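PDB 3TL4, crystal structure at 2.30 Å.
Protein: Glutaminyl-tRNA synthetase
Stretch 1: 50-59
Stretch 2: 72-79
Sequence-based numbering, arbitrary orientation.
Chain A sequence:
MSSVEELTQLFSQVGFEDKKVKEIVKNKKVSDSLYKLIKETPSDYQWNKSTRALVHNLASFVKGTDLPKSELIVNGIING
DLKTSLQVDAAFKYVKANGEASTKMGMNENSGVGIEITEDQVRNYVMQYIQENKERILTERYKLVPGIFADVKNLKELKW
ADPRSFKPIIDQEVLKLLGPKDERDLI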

# COMPACT_ATOMS: atom_id res chain seq x y z
N SER A 50 -2.18 12.63 -1.05
CA SER A 50 -2.19 11.28 -0.50
C SER A 50 -3.60 10.70 -0.31
O SER A 50 -3.90 9.61 -0.80
CB SER A 50 -1.40 11.26 0.82
OG SER A 50 -1.53 10.01 1.49
N THR A 51 -4.47 11.41 0.40
CA THR A 51 -5.80 10.86 0.68
C THR A 51 -6.71 10.87 -0.56
O THR A 51 -7.48 9.93 -0.76
CB THR A 51 -6.47 11.50 1.92
OG1 THR A 51 -6.52 12.92 1.79
CG2 THR A 51 -5.69 11.16 3.19
N ARG A 52 -6.61 11.90 -1.40
CA ARG A 52 -7.29 11.89 -2.69
C ARG A 52 -6.95 10.61 -3.46
O ARG A 52 -7.84 9.94 -4.02
CB ARG A 52 -6.90 13.11 -3.54
CG ARG A 52 -7.48 14.45 -3.07
CD ARG A 52 -7.28 15.51 -4.14
NE ARG A 52 -5.89 15.97 -4.22
CZ ARG A 52 -5.42 16.97 -3.50
NH1 ARG A 52 -6.23 17.61 -2.66
NH2 ARG A 52 -4.15 17.34 -3.60
N ALA A 53 -5.67 10.26 -3.50
CA ALA A 53 -5.23 9.09 -4.24
C ALA A 53 -5.76 7.81 -3.59
O ALA A 53 -6.18 6.89 -4.27
CB ALA A 53 -3.70 9.04 -4.31
N LEU A 54 -5.74 7.77 -2.27
CA LEU A 54 -6.17 6.59 -1.54
C LEU A 54 -7.68 6.37 -1.67
O LEU A 54 -8.13 5.23 -1.82
CB LEU A 54 -5.77 6.69 -0.06
CG LEU A 54 -4.26 6.61 0.20
CD1 LEU A 54 -3.93 6.92 1.66
CD2 LEU A 54 -3.74 5.24 -0.19
N VAL A 55 -8.45 7.45 -1.65
CA VAL A 55 -9.89 7.33 -1.82
C VAL A 55 -10.22 6.94 -3.27
O VAL A 55 -11.15 6.17 -3.51
CB VAL A 55 -10.66 8.57 -1.34
CG1 VAL A 55 -10.33 9.79 -2.20
CG2 VAL A 55 -12.16 8.30 -1.36
N HIS A 56 -9.43 7.43 -4.23
CA HIS A 56 -9.61 6.96 -5.60
C HIS A 56 -9.31 5.46 -5.74
O HIS A 56 -10.04 4.74 -6.41
CB HIS A 56 -8.79 7.77 -6.59
CG HIS A 56 -9.13 7.46 -8.02
ND1 HIS A 56 -8.19 7.16 -8.97
CD2 HIS A 56 -10.33 7.37 -8.64
CE1 HIS A 56 -8.78 6.91 -10.12
NE2 HIS A 56 -10.09 7.04 -9.95
N ASN A 57 -8.23 4.99 -5.12
CA ASN A 57 -7.99 3.56 -5.02
C ASN A 57 -9.23 2.84 -4.53
O ASN A 57 -9.67 1.85 -5.11
CB ASN A 57 -6.88 3.24 -4.02
CG ASN A 57 -5.49 3.56 -4.55
OD1 ASN A 57 -4.57 3.77 -3.76
ND2 ASN A 57 -5.34 3.59 -5.87
N LEU A 58 -9.78 3.32 -3.41
CA LEU A 58 -10.95 2.69 -2.82
C LEU A 58 -12.12 2.67 -3.79
O LEU A 58 -12.81 1.66 -3.90
CB LEU A 58 -11.37 3.38 -1.53
CG LEU A 58 -12.62 2.78 -0.89
CD1 LEU A 58 -12.45 1.26 -0.67
CD2 LEU A 58 -12.92 3.47 0.42
N ALA A 59 -12.32 3.80 -4.47
CA ALA A 59 -13.41 3.91 -5.43
C ALA A 59 -13.19 2.91 -6.55
O ALA A 59 -14.15 2.35 -7.09
CB ALA A 59 -13.49 5.31 -5.99
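Stretch 2 (72-79) LIVNGIIN

The contact between residues 72-79 and 50-59 of this glutaminyl-tRNA synthetase is a small, predominantly apolar packing of two nearly antiparallel helices, organised around one isoleucine that fits as a knob into a hole of four residues. It illustrates a general principle of helix packing: helices can pack with no hydrogen bond between them, side chains of one fitting into the grooves of the other.

Both partners bring regular backbone to the meeting. Stretch 1 is helical throughout, and its helix extends beyond both ends of the stretch. Residues Leu72 through Ile78 are helical, in a helix that begins earlier in the chain, with phi/psi values in this segment close to -60°/-45° except for modest departures at Ile77 and Ile78. Its i to i+4 bonds include Ile77 N to Ile73 O at 2.9 Å and Ile78 N to Val74 O at 2.9 Å. Each helix thus bonds its own backbone, and no hydrogen bond crosses between the two.

The N-to-C directions of the two helices differ by 160°, and the axes approach to 9.8 Å. The register therefore runs in reverse: Thr51 lies nearest Ile77, with a CA-CA distance of 6.2 Å; Val55 lies nearest Val74, at 6.9 Å between CA atoms; and Leu58 lies nearest Ile73, where the CA atoms are 8.1 Å apart. The widening of these distances shows the backbones closer at the Thr51 end than at the Leu58 end.

Ile77 is the centre of the arrangement and has the largest area covered by the opposite stretch. Its CA-to-CB bond points toward stretch 1, and its side chain, with chi1 m and chi2 t, settles among Thr51, Leu54, Val55 and Leu58, the i, i+3, i+4, i+7 pattern of a classic helical hole. Ile77 CG2 lies 3.8 Å from Thr51 CG2 and also 3.8 Å from Leu54 CB, while Ile77 CD1 reaches down to the backbone, 3.7 Å from Leu54 O and 4.1 Å from Val55 N. These last approaches are packing contacts: a methyl group rests against a peptide backbone whose polar atoms are already paired, Leu54 O with Leu58 N and Val55 N with Thr51 O.

Leu58 carries the contact toward the start of stretch 2. With chi1 t and chi2 p, it places CD2 3.7 Å from Ile73 CG2 and 3.9 Å from Val74 CG2, and the same Leu58 CD2 stands 4.4 Å from Ile77 CD1, joining this cluster to the knob. At the other end, Thr51 participates through its methyl group, while its hydroxyl is hydrogen-bonded just outside the stretches; Thr51 CG2 also comes within 4.4 Å of Ile78 CA.

The remaining positions follow helical periodicity. Arg52 points away from stretch 2, and Leu72, Asn75 and Gly76 make no contact with stretch 1. Only 340 Å² is buried in total, yet a single well-seated knob gives the crossing a clear focus.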

# COMPACT_ATOMS: atom_id res chain seq x y z
N LEU A 72 -15.97 2.99 7.08
CA LEU A 72 -14.90 2.61 7.98
C LEU A 72 -13.58 2.80 7.25
O LEU A 72 -12.63 3.34 7.80
CB LEU A 72 -15.03 1.15 8.41
CG LEU A 72 -16.16 0.78 9.34
CD1 LEU A 72 -16.17 -0.73 9.50
CD2 LEU A 72 -15.99 1.48 10.69
N ILE A 73 -13.53 2.34 6.00
CA ILE A 73 -12.34 2.52 5.17
C ILE A 73 -12.05 4.01 4.92
O ILE A 73 -10.93 4.47 5.07
CB ILE A 73 -12.47 1.80 3.82
CG1 ILE A 73 -13.16 0.44 4.01
CG2 ILE A 73 -11.11 1.66 3.15
CD1 ILE A 73 -13.30 -0.37 2.72
N VAL A 74 -13.08 4.76 4.53
CA VAL A 74 -12.90 6.19 4.33
C VAL A 74 -12.36 6.92 5.57
O VAL A 74 -11.41 7.70 5.49
CB VAL A 74 -14.19 6.86 3.85
CG1 VAL A 74 -14.01 8.37 3.82
CG2 VAL A 74 -14.58 6.32 2.46
N ASN A 75 -12.95 6.65 6.73
CA ASN A 75 -12.48 7.26 7.97
C ASN A 75 -11.02 6.89 8.26
O ASN A 75 -10.25 7.71 8.75
CB ASN A 75 -13.36 6.86 9.15
CG ASN A 75 -14.79 7.38 9.03
OD1 ASN A 75 -15.05 8.44 8.44
ND2 ASN A 75 -15.74 6.64 9.59
N GLY A 76 -10.66 5.65 7.95
CA GLY A 76 -9.30 5.19 8.11
C GLY A 76 -8.34 5.95 7.21
O GLY A 76 -7.25 6.32 7.63
N ILE A 77 -8.74 6.18 5.97
CA ILE A 77 -7.91 6.97 5.08
C ILE A 77 -7.78 8.38 5.64
O ILE A 77 -6.68 8.83 5.96
CB ILE A 77 -8.48 7.00 3.63
CG1 ILE A 77 -8.32 5.63 2.97
CG2 ILE A 77 -7.77 8.06 2.81
CD1 ILE A 77 -9.23 5.40 1.76
N ILE A 78 -8.91 9.09 5.80
CA ILE A 78 -8.82 10.50 6.16
C ILE A 78 -8.20 10.73 7.54
O ILE A 78 -7.61 11.78 7.77
CB ILE A 78 -10.15 11.27 6.00
CG1 ILE A 78 -11.20 10.80 7.00
CG2 ILE A 78 -10.64 11.19 4.57
CD1 ILE A 78 -12.32 11.80 7.20
N ASN A 79 -8.30 9.76 8.44
CA ASN A 79 -7.63 9.91 9.73
C ASN A 79 -6.19 9.40 9.80
O ASN A 79 -5.57 9.45 10.84
CB ASN A 79 -8.49 9.37 10.89
CG ASN A 79 -8.24 7.91 11.16
OD1 ASN A 79 -7.64 7.22 10.35
ND2 ASN A 79 -8.70 7.43 12.31